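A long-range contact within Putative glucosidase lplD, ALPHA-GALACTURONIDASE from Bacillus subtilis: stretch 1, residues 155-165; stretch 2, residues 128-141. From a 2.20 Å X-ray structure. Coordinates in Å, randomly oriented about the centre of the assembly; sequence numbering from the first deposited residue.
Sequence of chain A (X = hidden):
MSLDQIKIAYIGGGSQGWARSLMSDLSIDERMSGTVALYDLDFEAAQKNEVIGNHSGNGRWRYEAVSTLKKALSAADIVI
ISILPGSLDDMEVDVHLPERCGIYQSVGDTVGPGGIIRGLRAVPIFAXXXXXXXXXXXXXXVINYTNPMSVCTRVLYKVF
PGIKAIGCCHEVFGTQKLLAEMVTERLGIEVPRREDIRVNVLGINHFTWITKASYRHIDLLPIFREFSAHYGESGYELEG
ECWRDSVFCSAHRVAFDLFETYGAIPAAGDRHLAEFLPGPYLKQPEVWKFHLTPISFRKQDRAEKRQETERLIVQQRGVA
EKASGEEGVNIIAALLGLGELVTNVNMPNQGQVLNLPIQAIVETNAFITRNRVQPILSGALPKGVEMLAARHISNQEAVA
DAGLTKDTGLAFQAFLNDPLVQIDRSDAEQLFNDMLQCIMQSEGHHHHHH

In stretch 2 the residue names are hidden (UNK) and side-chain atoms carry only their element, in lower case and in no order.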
# COMPACT_ATOMS: atom_id res chain seq x y z
N VAL A 155 10.32 -12.98 -15.00
CA VAL A 155 10.63 -12.42 -16.32
C VAL A 155 9.42 -12.60 -17.21
O VAL A 155 9.07 -11.70 -17.97
CB VAL A 155 11.90 -13.09 -16.95
CG1 VAL A 155 12.04 -12.73 -18.46
CG2 VAL A 155 13.15 -12.69 -16.17
N LEU A 156 8.76 -13.76 -17.11
CA LEU A 156 7.52 -13.95 -17.86
C LEU A 156 6.55 -12.76 -17.66
O LEU A 156 6.02 -12.19 -18.62
CB LEU A 156 6.86 -15.28 -17.48
CG LEU A 156 7.64 -16.53 -17.88
CD1 LEU A 156 6.92 -17.84 -17.53
CD2 LEU A 156 7.96 -16.46 -19.40
N TYR A 157 6.30 -12.38 -16.40
CA TYR A 157 5.34 -11.33 -16.11
C TYR A 157 5.85 -9.95 -16.52
O TYR A 157 5.06 -9.09 -16.91
CB TYR A 157 4.93 -11.32 -14.63
CG TYR A 157 3.89 -12.37 -14.31
CD1 TYR A 157 4.27 -13.65 -13.91
CD2 TYR A 157 2.54 -12.10 -14.43
CE1 TYR A 157 3.33 -14.63 -13.63
CE2 TYR A 157 1.57 -13.08 -14.15
CZ TYR A 157 1.99 -14.34 -13.75
OH TYR A 157 1.07 -15.33 -13.47
N LYS A 158 7.15 -9.73 -16.41
CA LYS A 158 7.73 -8.44 -16.75
C LYS A 158 7.63 -8.20 -18.25
O LYS A 158 7.40 -7.08 -18.71
CB LYS A 158 9.19 -8.33 -16.30
CG LYS A 158 9.37 -8.22 -14.78
CD LYS A 158 10.86 -8.31 -14.38
CE LYS A 158 11.59 -6.99 -14.64
NZ LYS A 158 11.26 -5.96 -13.59
N VAL A 159 7.78 -9.26 -19.01
CA VAL A 159 7.81 -9.12 -20.45
C VAL A 159 6.40 -9.23 -21.05
O VAL A 159 6.10 -8.60 -22.06
CB VAL A 159 8.76 -10.15 -21.09
CG1 VAL A 159 8.75 -10.01 -22.61
CG2 VAL A 159 10.16 -9.96 -20.52
N PHE A 160 5.55 -10.02 -20.40
CA PHE A 160 4.14 -10.14 -20.81
C PHE A 160 3.27 -10.02 -19.57
O PHE A 160 2.92 -11.03 -18.95
CB PHE A 160 3.95 -11.50 -21.49
CG PHE A 160 2.52 -11.80 -21.91
CD1 PHE A 160 1.58 -10.79 -22.07
CD2 PHE A 160 2.15 -13.11 -22.17
CE1 PHE A 160 0.28 -11.08 -22.45
CE2 PHE A 160 0.85 -13.42 -22.57
CZ PHE A 160 -0.10 -12.39 -22.71
N PRO A 161 2.95 -8.77 -19.16
CA PRO A 161 2.22 -8.54 -17.90
C PRO A 161 0.92 -9.30 -17.81
O PRO A 161 0.51 -9.69 -16.71
CB PRO A 161 1.95 -7.02 -17.91
CG PRO A 161 3.16 -6.46 -18.68
CD PRO A 161 3.47 -7.52 -19.75
N GLY A 162 0.27 -9.55 -18.95
CA GLY A 162 -1.01 -10.27 -18.93
C GLY A 162 -0.88 -11.80 -18.95
O GLY A 162 -1.88 -12.52 -18.97
N ILE A 163 0.35 -12.30 -18.96
CA ILE A 163 0.53 -13.73 -19.07
C ILE A 163 -0.18 -14.46 -17.90
O ILE A 163 -0.28 -13.93 -16.80
CB ILE A 163 2.02 -14.08 -19.08
CG1 ILE A 163 2.23 -15.48 -19.66
CG2 ILE A 163 2.60 -13.94 -17.68
CD1 ILE A 163 3.70 -15.89 -19.77
N LYS A 164 -0.63 -15.67 -18.16
CA LYS A 164 -1.19 -16.53 -17.13
C LYS A 164 -0.21 -17.64 -16.78
O LYS A 164 -0.27 -18.72 -17.36
CB LYS A 164 -2.51 -17.12 -17.61
CG LYS A 164 -3.58 -16.07 -17.74
CD LYS A 164 -4.49 -16.37 -18.94
CE LYS A 164 -5.66 -17.21 -18.53
NZ LYS A 164 -6.18 -17.86 -19.75
N ALA A 165 0.68 -17.37 -15.83
CA ALA A 165 1.77 -18.28 -15.53
C ALA A 165 1.93 -18.62 -14.05
O ALA A 165 1.85 -17.74 -13.17
CB ALA A 165 3.10 -17.71 -16.06
N UNK A 128 12.20 -14.18 -24.44
CA UNK A 128 11.84 -14.69 -25.76
C UNK A 128 10.64 -15.64 -25.70
O UNK A 128 9.74 -15.59 -26.54
o UNK A 128 13.79 -16.32 -29.89
o UNK A 128 14.84 -17.03 -28.09
c UNK A 128 13.86 -16.48 -28.64
c UNK A 128 12.67 -16.01 -27.81
c UNK A 128 13.04 -15.39 -26.44
N UNK A 129 10.62 -16.52 -24.71
CA UNK A 129 9.47 -17.40 -24.51
C UNK A 129 8.22 -16.57 -24.21
O UNK A 129 7.16 -16.79 -24.79
c UNK A 129 9.74 -18.41 -23.39
c UNK A 129 11.34 -20.35 -22.77
c UNK A 129 8.45 -19.04 -22.94
c UNK A 129 10.73 -19.48 -23.90
N UNK A 130 8.36 -15.58 -23.33
CA UNK A 130 7.20 -14.75 -22.99
C UNK A 130 6.63 -13.99 -24.20
O UNK A 130 5.41 -13.79 -24.29
c UNK A 130 7.54 -13.76 -21.84
N UNK A 131 7.50 -13.54 -25.10
CA UNK A 131 7.03 -12.80 -26.27
C UNK A 131 6.33 -13.74 -27.23
O UNK A 131 5.37 -13.36 -27.89
n UNK A 131 13.02 -11.04 -26.42
c UNK A 131 8.61 -10.77 -26.19
c UNK A 131 8.18 -12.03 -26.95
n UNK A 131 11.78 -9.48 -25.25
c UNK A 131 9.58 -9.90 -26.99
c UNK A 131 11.89 -10.36 -26.25
n UNK A 131 10.87 -10.56 -27.08
N UNK A 132 6.80 -14.99 -27.28
CA UNK A 132 6.19 -16.00 -28.16
C UNK A 132 4.82 -16.42 -27.66
O UNK A 132 3.86 -16.52 -28.43
c UNK A 132 7.11 -17.21 -28.28
N UNK A 133 4.73 -16.70 -26.36
CA UNK A 133 3.44 -16.97 -25.73
C UNK A 133 2.49 -15.80 -25.96
O UNK A 133 1.33 -15.99 -26.32
c UNK A 133 2.27 -17.27 -23.52
c UNK A 133 4.41 -18.52 -24.04
c UNK A 133 4.93 -18.69 -22.65
c UNK A 133 3.62 -17.23 -24.23
N UNK A 134 2.97 -14.58 -25.74
CA UNK A 134 2.15 -13.40 -26.04
C UNK A 134 1.68 -13.40 -27.49
O UNK A 134 0.53 -13.06 -27.77
c UNK A 134 5.01 -8.76 -26.82
c UNK A 134 2.92 -9.61 -25.82
c UNK A 134 2.94 -12.12 -25.81
c UNK A 134 2.08 -10.85 -26.00
n UNK A 134 5.87 -8.75 -27.83
n UNK A 134 3.93 -9.54 -26.87
n UNK A 134 5.24 -8.00 -25.76
N UNK A 135 2.57 -13.75 -28.41
CA UNK A 135 2.25 -13.66 -29.83
C UNK A 135 1.32 -14.80 -30.25
O UNK A 135 0.36 -14.57 -30.94
c UNK A 135 4.39 -12.42 -30.46
o UNK A 135 3.85 -11.37 -30.04
o UNK A 135 5.61 -12.48 -30.73
c UNK A 135 3.53 -13.66 -30.68
N UNK A 136 1.59 -16.02 -29.81
CA UNK A 136 0.84 -17.17 -30.34
C UNK A 136 -0.17 -17.86 -29.42
O UNK A 136 -0.98 -18.62 -29.90
c UNK A 136 2.47 -16.92 -32.97
c UNK A 136 1.81 -18.21 -30.91
c UNK A 136 4.18 -17.51 -31.41
c UNK A 136 3.39 -16.30 -33.76
c UNK A 136 5.12 -16.88 -32.20
c UNK A 136 4.71 -16.27 -33.38
o UNK A 136 5.63 -15.64 -34.18
c UNK A 136 2.84 -17.55 -31.79
N UNK A 137 -0.12 -17.61 -28.12
CA UNK A 137 -0.98 -18.36 -27.20
C UNK A 137 -1.26 -17.54 -25.95
O UNK A 137 -1.11 -18.02 -24.83
c UNK A 137 -0.33 -19.68 -26.85
N UNK A 138 -1.65 -16.28 -26.15
CA UNK A 138 -1.88 -15.30 -25.10
C UNK A 138 -2.79 -15.80 -23.99
O UNK A 138 -2.66 -15.35 -22.86
c UNK A 138 -2.75 -14.60 -27.27
c UNK A 138 -1.74 -15.67 -27.49
c UNK A 138 -2.53 -14.12 -25.84
N UNK A 139 -3.69 -16.72 -24.30
CA UNK A 139 -4.69 -17.11 -23.34
C UNK A 139 -4.39 -18.47 -22.70
O UNK A 139 -5.16 -18.95 -21.91
c UNK A 139 -6.60 -15.78 -24.47
c UNK A 139 -7.51 -15.09 -23.46
c UNK A 139 -6.08 -17.13 -23.98
o UNK A 139 -8.42 -14.35 -23.89
o UNK A 139 -7.33 -15.29 -22.23
N UNK A 140 -3.27 -19.08 -23.04
CA UNK A 140 -2.93 -20.36 -22.42
C UNK A 140 -2.48 -20.18 -20.97
O UNK A 140 -2.03 -19.09 -20.58
c UNK A 140 -1.82 -21.04 -23.20
o UNK A 140 -0.73 -20.14 -23.36
N UNK A 141 -2.60 -21.24 -20.17
CA UNK A 141 -1.92 -21.28 -18.88
C UNK A 141 -0.52 -21.82 -19.06
O UNK A 141 -0.30 -22.77 -19.81
c UNK A 141 -2.62 -20.03 -15.35
c UNK A 141 -2.85 -19.09 -14.36
c UNK A 141 -4.94 -19.78 -16.01
n UNK A 141 -5.79 -20.29 -16.96
c UNK A 141 -5.17 -18.84 -15.00
c UNK A 141 -3.68 -20.38 -16.20
c UNK A 141 -5.12 -21.19 -17.74
c UNK A 141 -3.80 -21.29 -17.29
c UNK A 141 -2.72 -22.10 -17.86
c UNK A 141 -4.12 -18.51 -14.20
O HOH W 1 -0.90 -16.68 -20.90
O HOH W 2 -3.43 -13.57 -21.03

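Position 128 carries three carbons, the third holding two oxygens, on a CA-to-CB bond directed away from stretch 1: Glu128, a charged residue at home on the exposed side of the helix. Position 129 has four carbons forked at the first, one arm two carbons long, and one of them nears Leu156; this is Ile129, buried, its CG2 4.4 Å from Leu156 CD2. At 130 a single carbon points toward stretch 1 and touches Leu156 and Val159: Ala130. Its CB lies 3.7 Å from Leu156 CD2 and 3.9 Å from Val159 CB, so the small side chain suits the place where the helices run close.

Position 131 shows three carbons, a nitrogen, then a carbon bearing two more nitrogens, and its aliphatic part packs on Val159: Arg131, CG lying 3.7 Å from Val159 CG1, while the residue stays exposed. Position 132, one carbon and out of reach, is Ala132, buried elsewhere in the structure. The forked four-carbon chain at 133 meets Phe160 and Ile163; it is Ile133, apolar like both partners, with CG2 at the ring edge 4.2 Å from Phe160 CE2 and CD1 4.2 Å from Ile163 CD1.

Position 134 repeats the three-carbon, guanidinium-ended pattern, its first carbon over the face of the Phe160 ring. This is Arg134, its CB 3.9 Å from the centroid of that ring, a CH-pi contact that lets a charged, exposed residue cover an aromatic one. Position 135 has two carbons, the second with two oxygens, and touches nothing on stretch 1: Asp135, charged and exposed, its OD1 in a long salt bridge with Arg134 NE (3.7 Å). Position 136 has one carbon, then a six-carbon ring bearing one oxygen, out of reach: Tyr136, its hydroxyl suiting a partly exposed site.

Position 137, a single carbon without contact, is Ala137, small and buried where helical phi/psi ends and a type I turn begins. At 138 three carbons close onto the backbone nitrogen and near Phe160: Pro138, well suited to a turn, with CB 4.3 Å from Phe160 CZ. Position 139, three carbons ending in two oxygens, approaches Lys164; it is Glu139, whose acidic OE1 makes a long salt bridge with Lys164 NZ (3.8 Å). Position 140 has one carbon and one oxygen, directed away: Ser140, whose OG donates to Ala137 O (2.6 Å) and steadies the turn. Fused rings of eight carbons and one nitrogen at 141 lie against Lys164: Trp141, whose flat six-membered ring offers a face to Lys164 CB, 3.6 Å from the centroid.

The contact thus has two parts. Apolar side chains join the helices, which cross at 54°, and Phe160 extends this packing to the turn. Beyond it, Lys164 spans the Trp141 ring and donates from NZ to Glu139 O (2.6 Å), while one water links Lys164 N to the carbonyls of Pro138 and Ser140 and another joins Pro138 O to Gly162 O.

Stretch 2, residues 128-141: EIARAIRDYAPESW
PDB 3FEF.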